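Local coordinates for carboxypeptidase A (Helicoverpa armigera, PDB 1JQG), which is a mid-gut procarboxypeptidase, probably a digestive zinc enzyme that removes C-terminal residues from peptides once its activation segment is cleaved off, at residues V29-M34 / S80-K85; D22-Y27 / K62-K67; A129-L134 / S155-R160. All blocks are in the same frame, centred on the assembly; numbering follows the deposited sequence.

How the contacts relate
Contacts 1 and 2 belong to one element, the small antiparallel sheet of the activation segment, and share strand 25-30: contact 1 joins it to edge strand 83-88, contact 2 to strand 61-65. They touch where the Tyr27 ring meets Tyr84 and where Val29 meets Val63. Contact 3 lies on the opposite side of the chain's centre, its centre about 46 Å from that of contact 1, in the enzyme domain. Contacts 1 and 2 are partly buried. Backbone hydrogen bonds dominate contact 2, with polar groups at its loop end; contact 1 fades to a single bond at the sheet's margin. Contact 3, helix on sheet, is buried and rests chiefly on leucine packing.

Contact 1: residues V29-M34 / S80-K85; sequences VDVASM and SGVQYK
Asp30 and Gln83 meet through their backbones: Asp30 N donates to Gln83 O at 2.9 Å, with a nearly straight N-H...O angle of 171°. The bond lies at the end of the pairing of strands 25-30 and 83-88, the first and last strands of the activation segment's beta-alpha-beta-beta-alpha-beta fold, a ferredoxin-like sheet in which they are antiparallel neighbours. The donor stands above the plane of the Gln83 carbonyl, and the same oxygen receives a CA-H...O contact from Val29 CA at 3.6 Å. Val29 and Tyr84 form a non-hydrogen-bonded pair, their CA atoms 4.4 Å apart. Past Asp30 and Gln83 the chains part, and by Val31 and Val82 the CA atoms are 6.0 Å from each other.

Side chains close the widening end. Val31 and Val82 lie side by side and point the same way, CG1 to CG1 at 4.0 Å. CG1 of Val82 stands anti to its backbone N (chi1 178°), which sets it 3.7 Å from Asp30 O. On the sheet face opposite Val29 and Tyr84, Asp30 CB and Gln83 CB are 3.9 Å apart, and the polar ends of both suit a surface that is at least partly open to solvent.

The second shell is helical. Val31 packs on Val37 and Val40 of helix 34-46, while Val82 reaches Leu77 of helix 70-80, so branched apolar residues fill the seam between sheet and helices. Helix 34-46 opens directly after Ser33, at its N-cap position. Helix 70-80 ends in a Schellman motif, where the positive phi of Gly81, easily adopted without a side chain, turns the chain into strand 83-88. Tyr84 then leads away from strand 25-30 toward Glu74 and Leu77, and Val82 O lies in the plane of its ring, at the edge, 3.7 Å from CD2.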
# COMPACT_ATOMS: atom_id res chain seq x y z
N VAL A 29 -18.95 -9.94 5.49
CA VAL A 29 -19.86 -10.57 4.54
C VAL A 29 -19.30 -11.90 4.05
O VAL A 29 -18.16 -11.93 3.64
CB VAL A 29 -20.19 -9.66 3.34
CG1 VAL A 29 -20.73 -8.36 3.93
CG2 VAL A 29 -19.01 -9.34 2.45
N ASP A 30 -20.07 -12.97 4.15
CA ASP A 30 -19.71 -14.31 3.77
C ASP A 30 -20.53 -14.72 2.57
O ASP A 30 -21.72 -14.92 2.74
CB ASP A 30 -19.94 -15.32 4.90
CG ASP A 30 -19.26 -14.93 6.19
OD1 ASP A 30 -18.25 -15.59 6.49
OD2 ASP A 30 -19.72 -13.97 6.85
N VAL A 31 -19.89 -14.82 1.41
CA VAL A 31 -20.54 -15.21 0.17
C VAL A 31 -20.30 -16.69 -0.11
O VAL A 31 -19.21 -17.20 0.12
CB VAL A 31 -20.11 -14.34 -1.03
CG1 VAL A 31 -20.63 -12.91 -0.83
CG2 VAL A 31 -18.61 -14.38 -1.19
N ALA A 32 -21.31 -17.37 -0.62
CA ALA A 32 -21.22 -18.80 -0.91
C ALA A 32 -20.82 -19.08 -2.35
O ALA A 32 -20.07 -20.01 -2.60
CB ALA A 32 -22.58 -19.46 -0.67
N SER A 33 -21.36 -18.35 -3.32
CA SER A 33 -21.07 -18.58 -4.72
C SER A 33 -20.58 -17.33 -5.45
O SER A 33 -20.46 -16.24 -4.91
CB SER A 33 -22.33 -19.11 -5.42
OG SER A 33 -23.25 -18.01 -5.35
N MET A 34 -20.25 -17.50 -6.74
CA MET A 34 -19.81 -16.42 -7.60
C MET A 34 -20.94 -15.42 -7.86
O MET A 34 -20.69 -14.23 -7.90
CB MET A 34 -19.32 -16.94 -8.96
CG MET A 34 -18.05 -17.76 -8.87
SD MET A 34 -16.64 -16.70 -8.50
CE MET A 34 -16.50 -15.86 -10.08
N SER A 80 -31.30 -11.19 0.11
CA SER A 80 -30.46 -11.82 -0.90
C SER A 80 -29.91 -13.18 -0.48
O SER A 80 -29.25 -13.88 -1.26
CB SER A 80 -29.31 -10.87 -1.24
OG SER A 80 -29.84 -9.76 -1.95
N GLY A 81 -30.08 -13.55 0.79
CA GLY A 81 -29.55 -14.80 1.31
C GLY A 81 -28.06 -14.79 1.60
O GLY A 81 -27.47 -15.86 1.78
N VAL A 82 -27.44 -13.62 1.71
CA VAL A 82 -26.01 -13.50 1.95
C VAL A 82 -25.74 -13.36 3.44
O VAL A 82 -26.32 -12.50 4.09
CB VAL A 82 -25.36 -12.32 1.18
CG1 VAL A 82 -23.88 -12.15 1.45
CG2 VAL A 82 -25.52 -12.54 -0.32
N GLN A 83 -24.95 -14.24 4.01
CA GLN A 83 -24.54 -14.20 5.39
C GLN A 83 -23.69 -12.97 5.73
O GLN A 83 -22.81 -12.57 4.96
CB GLN A 83 -23.74 -15.45 5.80
CG GLN A 83 -24.47 -16.74 5.50
CD GLN A 83 -23.58 -17.96 5.68
OE1 GLN A 83 -23.13 -18.59 4.72
NE2 GLN A 83 -23.33 -18.29 6.94
N TYR A 84 -23.95 -12.47 6.93
CA TYR A 84 -23.15 -11.37 7.41
C TYR A 84 -23.18 -11.39 8.93
O TYR A 84 -24.04 -11.99 9.55
CB TYR A 84 -23.77 -10.05 6.98
CG TYR A 84 -25.13 -9.73 7.56
CD1 TYR A 84 -25.28 -9.01 8.74
CD2 TYR A 84 -26.28 -10.15 6.91
CE1 TYR A 84 -26.52 -8.72 9.26
CE2 TYR A 84 -27.53 -9.87 7.44
CZ TYR A 84 -27.65 -9.15 8.61
OH TYR A 84 -28.89 -8.87 9.11
N LYS A 85 -22.25 -10.57 9.40
CA LYS A 85 -22.39 -10.40 10.84
C LYS A 85 -21.45 -9.35 11.39
O LYS A 85 -20.36 -9.09 10.90
CB LYS A 85 -22.29 -11.74 11.53
CG LYS A 85 -20.86 -12.23 11.62
CD LYS A 85 -20.79 -13.64 12.19
CE LYS A 85 -21.02 -13.65 13.70
NZ LYS A 85 -19.86 -12.98 14.38

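Contact 2: residues D22-Y27 / K62-K67; sequences DGHAVY and KVLVPK
His24 turns its side chain with CG anti to its carbonyl carbon (chi1 -80°), and the ring comes to rest against Pro66. Pro66 CA stands over the centre of one ring face, 3.6 Å from the centroid of His24, as a CH-pi contact; the flat imidazole lets this backbone CA-H sit directly over it, and Pro66 CB lies near its NE2 and CE1. In Leu64 a chi2 of 67° places CD1 3.6 Å from Val26 CG2, while Leu64 CG lies at the edge of the His24 ring. Around this cluster Val91 touches His24, Val26 and Leu64, and Trp52 touches Val26 and Leu64.

These side chains are carried by, or adjoin, two antiparallel strands, 25-27 and 62-65, whose directions differ by 153°. They are the central strands of the four-stranded sheet of the activation segment. Ala25 and Val65 exchange two backbone hydrogen bonds, the shorter from Val65 N to Ala25 O at 2.8 Å, and Tyr27 and Val63 exchange two more. On the helix-facing side of the sheet Tyr27 CD1 meets Val65 CG2 at 3.6 Å, and Phe73 of helix 70-80 packs on both residues. Beta-branched valines suit both the extended backbone and this apolar interface.

At the loop end Lys67, bent at its third side-chain torsion, donates from NZ to Asp22 O at 3.1 Å, from above the carbonyl plane. A water accepts from Lys67 NZ at 3.0 Å and binds Asp22 OD2 weakly. Gly23 packs against the lysine chain; with its positive phi, a CB would press on Asp22 O as well as on Lys67 CD. At the other end Lys62 leads away, its NZ in salt bridges to Glu87 of the same sheet and to Asp393 of the enzyme domain.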
# COMPACT_ATOMS: atom_id res chain seq x y z
N ASP A 22 -18.40 8.06 14.48
CA ASP A 22 -19.23 7.73 15.63
C ASP A 22 -20.51 7.04 15.15
O ASP A 22 -21.35 7.67 14.53
CB ASP A 22 -19.58 8.98 16.42
CG ASP A 22 -20.10 8.71 17.81
OD1 ASP A 22 -20.21 9.69 18.59
OD2 ASP A 22 -20.40 7.56 18.15
N GLY A 23 -20.57 5.73 15.35
CA GLY A 23 -21.74 4.98 14.89
C GLY A 23 -21.44 4.05 13.72
O GLY A 23 -22.26 3.18 13.41
N HIS A 24 -20.25 4.20 13.11
CA HIS A 24 -19.88 3.35 11.98
C HIS A 24 -19.58 1.93 12.45
O HIS A 24 -18.85 1.74 13.43
CB HIS A 24 -18.70 3.95 11.24
CG HIS A 24 -19.01 5.06 10.31
ND1 HIS A 24 -19.95 6.02 10.61
CD2 HIS A 24 -18.53 5.39 9.08
CE1 HIS A 24 -20.04 6.90 9.62
NE2 HIS A 24 -19.18 6.53 8.68
N ALA A 25 -20.13 0.93 11.75
CA ALA A 25 -19.90 -0.46 12.10
C ALA A 25 -19.20 -1.25 10.98
O ALA A 25 -19.36 -1.09 9.77
CB ALA A 25 -21.20 -1.20 12.38
N VAL A 26 -18.37 -2.20 11.41
CA VAL A 26 -17.64 -3.09 10.52
C VAL A 26 -18.39 -4.40 10.42
O VAL A 26 -18.68 -5.03 11.45
CB VAL A 26 -16.19 -3.34 11.01
CG1 VAL A 26 -15.50 -4.44 10.21
CG2 VAL A 26 -15.40 -2.04 10.85
N TYR A 27 -18.69 -4.79 9.18
CA TYR A 27 -19.41 -6.03 8.94
C TYR A 27 -18.50 -7.04 8.24
O TYR A 27 -17.51 -6.69 7.56
CB TYR A 27 -20.65 -5.77 8.10
CG TYR A 27 -21.82 -5.15 8.85
CD1 TYR A 27 -21.96 -3.77 8.91
CD2 TYR A 27 -22.80 -5.94 9.45
CE1 TYR A 27 -23.05 -3.19 9.56
CE2 TYR A 27 -23.87 -5.37 10.13
CZ TYR A 27 -23.98 -3.99 10.17
OH TYR A 27 -25.03 -3.41 10.81
N LYS A 62 -14.49 -7.68 4.55
CA LYS A 62 -14.88 -6.70 5.55
C LYS A 62 -15.26 -5.36 4.92
O LYS A 62 -14.63 -4.90 3.97
CB LYS A 62 -13.75 -6.55 6.56
CG LYS A 62 -13.58 -7.76 7.46
CD LYS A 62 -12.83 -7.47 8.74
CE LYS A 62 -12.54 -8.77 9.48
NZ LYS A 62 -11.50 -8.71 10.54
N VAL A 63 -16.35 -4.77 5.45
CA VAL A 63 -16.79 -3.47 4.92
C VAL A 63 -17.22 -2.53 6.04
O VAL A 63 -17.84 -2.97 7.02
CB VAL A 63 -17.93 -3.70 3.89
CG1 VAL A 63 -19.02 -4.57 4.49
CG2 VAL A 63 -18.48 -2.43 3.27
N LEU A 64 -16.80 -1.25 5.92
CA LEU A 64 -17.19 -0.24 6.90
C LEU A 64 -18.50 0.45 6.51
O LEU A 64 -18.59 1.02 5.45
CB LEU A 64 -16.07 0.79 7.02
CG LEU A 64 -16.27 1.89 8.08
CD1 LEU A 64 -16.22 1.22 9.44
CD2 LEU A 64 -15.19 2.93 7.88
N VAL A 65 -19.54 0.29 7.29
CA VAL A 65 -20.87 0.80 6.99
C VAL A 65 -21.32 1.90 7.95
O VAL A 65 -21.31 1.77 9.18
CB VAL A 65 -21.93 -0.33 7.04
CG1 VAL A 65 -23.34 0.25 6.78
CG2 VAL A 65 -21.53 -1.53 6.17
N PRO A 66 -21.65 3.06 7.41
CA PRO A 66 -22.14 4.20 8.18
C PRO A 66 -23.38 3.90 9.00
O PRO A 66 -24.22 3.07 8.65
CB PRO A 66 -22.43 5.27 7.12
CG PRO A 66 -21.52 4.90 5.99
CD PRO A 66 -21.57 3.39 5.96
N LYS A 67 -23.60 4.66 10.08
CA LYS A 67 -24.74 4.46 10.96
C LYS A 67 -26.08 4.63 10.27
O LYS A 67 -27.04 3.87 10.49
CB LYS A 67 -24.67 5.44 12.12
CG LYS A 67 -25.75 5.30 13.19
CD LYS A 67 -25.34 6.20 14.36
CE LYS A 67 -25.13 7.64 13.92
NZ LYS A 67 -24.35 8.47 14.89
O HOH W 1 -23.43 7.86 17.64

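Contact 3: residues A129-L134 / S155-R160; sequences AYLQEL and SIKYLR
Lys157 NZ, which reaches the helix beside Gln132, has two partners, one on its own strand and one on the helix: it donates to Ser155 OG at 3.1 Å and forms a salt bridge with Asp128 of helix 124-137. Ser155 OG is in turn hydrogen-bonded to Glu146 OE1 on the adjoining strand, so a second-shell acid helps to fix the hydroxyl. The Asp128 carboxylate beside this ammonium would be expected to favour its charged form. The chain of Lys157 starts with CG between the backbone N and the carbonyl carbon (chi1 46°), and bends near its tip send NZ back toward Ser155. The Lys157 and Gln132 side chains cross at about a right angle, methylene against methylene, with Lys157 CD 4.1 Å from Gln132 CG. A lysine suits this margin, since its aliphatic part covers apolar neighbours while its charge stays with Asp128.

Further in, aliphatic side chains carry the contact. Leu131 extends its two methyls over the strand: CD1 lies 3.8 Å from Lys157 O and 4.0 Å from Lys157 CG, and CD2 sits 3.8 Å from Leu159 CG. Leu134, one turn later, crosses Leu159 at about a right angle, its CD2 3.9 Å from Leu159 CD1. Leucine fits here because its forked end can touch two partners at once. Ile195 of helix 187-200 packs on both Leu134 and Leu159, and Val142 adds to the cover of Leu159.

Through the backbone bonding of Leu159 with Ile215 the sheet continues to strand 212-216. The segment axes come within 9.1 Å of each other, at an angle of 37°, in keeping with a helix laid on one face of the mixed eight-stranded sheet that forms the alpha/beta core of the M14 carboxypeptidases.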
# COMPACT_ATOMS: atom_id res chain seq x y z
N ALA A 129 12.08 15.25 6.68
CA ALA A 129 13.30 15.78 7.29
C ALA A 129 14.38 14.71 7.35
O ALA A 129 15.56 14.96 7.13
CB ALA A 129 13.09 16.31 8.70
N TYR A 130 13.98 13.48 7.70
CA TYR A 130 14.87 12.34 7.83
C TYR A 130 15.62 12.07 6.52
O TYR A 130 16.83 11.87 6.57
CB TYR A 130 14.07 11.10 8.24
CG TYR A 130 14.85 9.79 8.28
CD1 TYR A 130 16.00 9.68 9.07
CD2 TYR A 130 14.44 8.69 7.56
CE1 TYR A 130 16.68 8.49 9.16
CE2 TYR A 130 15.14 7.50 7.60
CZ TYR A 130 16.25 7.40 8.42
OH TYR A 130 16.88 6.19 8.46
N LEU A 131 14.88 12.01 5.41
CA LEU A 131 15.50 11.81 4.11
C LEU A 131 16.62 12.78 3.81
O LEU A 131 17.62 12.37 3.22
CB LEU A 131 14.46 11.90 2.97
CG LEU A 131 13.29 10.90 3.05
CD1 LEU A 131 12.39 11.01 1.83
CD2 LEU A 131 13.80 9.48 3.29
N GLN A 132 16.41 14.05 4.15
CA GLN A 132 17.41 15.10 3.94
C GLN A 132 18.62 14.98 4.83
O GLN A 132 19.74 15.35 4.46
CB GLN A 132 16.77 16.48 4.12
CG GLN A 132 15.73 16.79 3.05
CD GLN A 132 14.94 18.04 3.36
OE1 GLN A 132 13.73 18.01 3.61
NE2 GLN A 132 15.63 19.16 3.37
N GLU A 133 18.47 14.42 6.00
CA GLU A 133 19.53 14.25 6.98
C GLU A 133 20.43 13.11 6.58
O GLU A 133 21.68 13.10 6.72
CB GLU A 133 18.98 14.02 8.38
CG GLU A 133 18.19 15.20 8.95
CD GLU A 133 19.04 16.47 9.03
OE1 GLU A 133 20.03 16.37 9.80
OE2 GLU A 133 18.72 17.47 8.36
N LEU A 134 19.83 12.13 5.95
CA LEU A 134 20.54 10.95 5.45
C LEU A 134 21.49 11.34 4.33
O LEU A 134 22.65 10.91 4.30
CB LEU A 134 19.46 9.95 4.97
CG LEU A 134 19.51 8.55 5.56
CD1 LEU A 134 19.58 8.53 7.08
CD2 LEU A 134 18.27 7.77 5.10
N SER A 155 5.96 18.82 -0.95
CA SER A 155 7.13 18.26 -1.54
C SER A 155 7.21 16.74 -1.34
O SER A 155 7.13 16.17 -0.27
CB SER A 155 8.40 18.82 -0.89
OG SER A 155 9.55 18.16 -1.38
N ILE A 156 7.33 16.02 -2.46
CA ILE A 156 7.36 14.58 -2.42
C ILE A 156 8.73 14.13 -2.89
O ILE A 156 9.02 14.23 -4.07
CB ILE A 156 6.24 13.85 -3.14
CG1 ILE A 156 6.60 12.36 -3.31
CG2 ILE A 156 5.91 14.44 -4.49
CD1 ILE A 156 5.77 11.53 -4.28
N LYS A 157 9.58 13.70 -1.96
CA LYS A 157 10.92 13.31 -2.25
C LYS A 157 11.16 11.84 -1.99
O LYS A 157 10.38 11.10 -1.38
CB LYS A 157 11.95 14.18 -1.55
CG LYS A 157 11.72 14.47 -0.11
CD LYS A 157 12.91 15.19 0.53
CE LYS A 157 13.01 16.61 -0.05
NZ LYS A 157 11.96 17.57 0.46
N TYR A 158 12.18 11.29 -2.66
CA TYR A 158 12.47 9.87 -2.61
C TYR A 158 13.99 9.76 -2.55
O TYR A 158 14.71 10.70 -2.89
CB TYR A 158 11.87 9.11 -3.80
CG TYR A 158 12.40 9.50 -5.16
CD1 TYR A 158 13.40 8.79 -5.81
CD2 TYR A 158 11.90 10.63 -5.80
CE1 TYR A 158 13.88 9.17 -7.05
CE2 TYR A 158 12.36 11.02 -7.04
CZ TYR A 158 13.35 10.29 -7.67
OH TYR A 158 13.76 10.72 -8.91
N LEU A 159 14.47 8.55 -2.26
CA LEU A 159 15.90 8.30 -2.19
C LEU A 159 16.40 7.54 -3.41
O LEU A 159 15.79 6.61 -3.89
CB LEU A 159 16.16 7.58 -0.85
CG LEU A 159 16.12 8.40 0.42
CD1 LEU A 159 16.69 7.58 1.58
CD2 LEU A 159 16.89 9.71 0.34
N ARG A 160 17.66 7.76 -3.77
CA ARG A 160 18.38 6.98 -4.77
C ARG A 160 19.62 6.41 -4.11
O ARG A 160 20.58 7.16 -3.90
CB ARG A 160 18.76 7.86 -5.95
CG ARG A 160 17.60 8.15 -6.91
CD ARG A 160 18.14 8.66 -8.25
NE ARG A 160 18.77 9.96 -8.12
CZ ARG A 160 19.42 10.63 -9.03
NH1 ARG A 160 19.55 10.13 -10.25
NH2 ARG A 160 19.96 11.81 -8.73